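Local structure of Pa14_01140 (6OX6) at residues B[46-49]-B[50-54]. The protein binds the type VI secretion effector Tas1 as its immunity protein and probably plays a role in preventing its early activation. Numbering follows the deposited sequence. Where two conformers were deposited one is given.
Sequences EPVE and HDNRL
The side chains of Glu49 and Asp51 lie side by side, pointing the same way, with their carboxylate planes turned 43° against each other, and a water bridges the two, donating to Glu49 OE2 at 2.7 Å and to Asp51 OD1 at 3.1 Å. OE2 of Glu49 and OD1 of Asp51 are separated by 4.9 Å, and the water between them would probably soften the repulsion of the like charges. Glu49 CG lies 3.3 Å from Asp51 OD1, and a bend at chi2 (97°) directs the Glu49 carboxylate. Beneath this pair the backbone forms a type I beta turn from Glu49 to Asn52, closed by Asn52 N donating to Glu49 O over 2.8 Å; the N-H approaches from above the carbonyl plane, 51° out of it. The turn leads straight into helix 53-61, for which Asn52 is the N-cap: its OD1 accepts from Phe55 N. The Asn52 side chain also meets Val48, whose CG1 rests 3.6 Å from Asn52 CB. Val48 in turn packs on Ile34 and Val36 of strand 33-38, while in the conformer given His50 NE2 hydrogen-bonds to Val411 O of the Tas1 chain.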
ATOM      1  N   GLU B  46       7.243 -19.863   8.623  1.00 37.77           N
ATOM      2  CA  GLU B  46       6.080 -19.434   9.418  1.00 39.04           C
ATOM      3  C   GLU B  46       4.898 -19.069   8.520  1.00 38.56           C
ATOM      4  O   GLU B  46       5.012 -18.139   7.705  1.00 35.52           O
ATOM      5  CB  GLU B  46       6.424 -18.247  10.295  1.00 37.06           C
ATOM      6  CG  GLU B  46       5.349 -17.943  11.335  1.00 46.05           C
ATOM      7  CD  GLU B  46       5.628 -16.668  12.140  1.00 51.76           C
ATOM      8  OE1 GLU B  46       6.136 -15.686  11.554  1.00 53.48           O
ATOM      9  OE2 GLU B  46       5.350 -16.655  13.371  1.00 56.02           O
ATOM     10  N   PRO B  47       3.735 -19.735   8.661  1.00 38.52           N
ATOM     11  CA  PRO B  47       2.538 -19.324   7.897  1.00 37.81           C
ATOM     12  C   PRO B  47       2.225 -17.851   8.101  1.00 39.47           C
ATOM     13  O   PRO B  47       2.687 -17.234   9.074  1.00 39.48           O
ATOM     14  CB  PRO B  47       1.414 -20.190   8.485  1.00 37.71           C
ATOM     15  CG  PRO B  47       2.113 -21.340   9.177  1.00 37.53           C
ATOM     16  CD  PRO B  47       3.457 -20.806   9.634  1.00 37.29           C
ATOM     17  N   VAL B  48       1.435 -17.287   7.198  1.00 32.10           N
ATOM     18  CA  VAL B  48       1.032 -15.887   7.226  1.00 31.19           C
ATOM     19  C   VAL B  48      -0.436 -15.832   7.606  1.00 31.08           C
ATOM     20  O   VAL B  48      -1.235 -16.643   7.118  1.00 30.93           O
ATOM     21  CB  VAL B  48       1.268 -15.225   5.854  1.00 29.73           C
ATOM     22  CG1 VAL B  48       0.628 -13.834   5.782  1.00 28.69           C
ATOM     23  CG2 VAL B  48       2.775 -15.192   5.536  1.00 30.01           C
ATOM     24  N   GLU B  49      -0.784 -14.880   8.476  1.00 31.27           N
ATOM     25  CA  GLU B  49      -2.162 -14.649   8.893  1.00 37.70           C
ATOM     26  C   GLU B  49      -3.015 -14.049   7.770  1.00 39.21           C
ATOM     27  O   GLU B  49      -2.581 -13.153   7.031  1.00 28.55           O
ATOM     28  CB  GLU B  49      -2.177 -13.714  10.084  1.00 44.79           C
ATOM     29  CG  GLU B  49      -3.321 -13.978  11.001  1.00 60.35           C
ATOM     30  CD  GLU B  49      -2.927 -14.862  12.165  1.00 73.86           C
ATOM     31  OE1 GLU B  49      -1.893 -15.570  12.045  1.00 76.17           O
ATOM     32  OE2 GLU B  49      -3.649 -14.841  13.197  1.00 79.43           O
ATOM     33  N   HIS B  50      -4.264 -14.503   7.670  1.00 29.60           N
ATOM     34  CA  HIS B  50      -5.005 -14.147   6.471  0.60 30.01           C
ATOM     35  C   HIS B  50      -5.385 -12.675   6.452  1.00 31.19           C
ATOM     36  O   HIS B  50      -5.647 -12.133   5.366  1.00 25.80           O
ATOM     37  CB  HIS B  50      -6.241 -15.039   6.314  0.60 32.87           C
ATOM     38  CG  HIS B  50      -7.362 -14.693   7.240  0.60 32.57           C
ATOM     39  ND1 HIS B  50      -7.603 -15.393   8.399  0.60 33.88           N
ATOM     40  CD2 HIS B  50      -8.303 -13.722   7.180  0.60 28.28           C
ATOM     41  CE1 HIS B  50      -8.644 -14.864   9.020  0.60 34.98           C
ATOM     42  NE2 HIS B  50      -9.086 -13.849   8.301  0.60 32.76           N
ATOM     43  N   ASP B  51      -5.372 -11.993   7.601  1.00 30.08           N
ATOM     44  CA  ASP B  51      -5.590 -10.546   7.610  1.00 31.76           C
ATOM     45  C   ASP B  51      -4.283  -9.748   7.548  1.00 26.99           C
ATOM     46  O   ASP B  51      -4.289  -8.555   7.856  1.00 26.78           O
ATOM     47  CB  ASP B  51      -6.400 -10.124   8.833  1.00 35.24           C
ATOM     48  CG  ASP B  51      -5.613 -10.235  10.119  1.00 45.60           C
ATOM     49  OD1 ASP B  51      -4.712 -11.108  10.211  1.00 44.44           O
ATOM     50  OD2 ASP B  51      -5.924  -9.458  11.053  1.00 52.13           O
ATOM     51  N   ASN B  52      -3.179 -10.377   7.147  1.00 27.12           N
ATOM     52  CA  ASN B  52      -1.887  -9.697   7.115  1.00 30.25           C
ATOM     53  C   ASN B  52      -1.885  -8.568   6.084  1.00 25.63           C
ATOM     54  O   ASN B  52      -2.380  -8.720   4.968  1.00 24.47           O
ATOM     55  CB  ASN B  52      -0.787 -10.699   6.784  1.00 29.24           C
ATOM     56  CG  ASN B  52       0.547 -10.046   6.576  1.00 27.57           C
ATOM     57  OD1 ASN B  52       0.974  -9.785   5.436  1.00 26.58           O
ATOM     58  ND2 ASN B  52       1.218  -9.762   7.675  1.00 28.76           N
ATOM     59  N   ARG B  53      -1.294  -7.433   6.456  1.00 21.09           N
ATOM     60  CA  ARG B  53      -1.316  -6.240   5.613  1.00 20.86           C
ATOM     61  C   ARG B  53      -0.705  -6.510   4.239  1.00 19.07           C
ATOM     62  O   ARG B  53      -1.303  -6.210   3.203  1.00 17.66           O
ATOM     63  CB  ARG B  53      -0.556  -5.115   6.327  1.00 29.35           C
ATOM     64  CG  ARG B  53      -0.777  -3.720   5.741  1.00 36.27           C
ATOM     65  CD  ARG B  53       0.187  -3.403   4.579  1.00 39.38           C
ATOM     66  NE  ARG B  53       1.587  -3.740   4.868  1.00 42.24           N
ATOM     67  CZ  ARG B  53       2.590  -3.594   3.997  1.00 44.19           C
ATOM     68  NH1 ARG B  53       2.345  -3.141   2.776  1.00 44.12           N
ATOM     69  NH2 ARG B  53       3.838  -3.922   4.334  1.00 45.85           N
ATOM     70  N   LEU B  54       0.519  -7.022   4.217  1.00 19.56           N
ATOM     71  CA  LEU B  54       1.238  -7.147   2.950  1.00 18.69           C
ATOM     72  C   LEU B  54       0.586  -8.205   2.066  1.00 16.99           C
ATOM     73  O   LEU B  54       0.466  -8.034   0.844  1.00 18.65           O
ATOM     74  CB  LEU B  54       2.706  -7.474   3.241  1.00 20.35           C
ATOM     75  CG  LEU B  54       3.683  -7.697   2.081  1.00 25.02           C
ATOM     76  CD1 LEU B  54       3.758  -6.425   1.242  1.00 21.62           C
ATOM     77  CD2 LEU B  54       5.085  -8.121   2.613  1.00 22.40           C
TER
HETATM   78  O   HOH W   1      -5.043 -12.508  12.979  1.00 63.73           O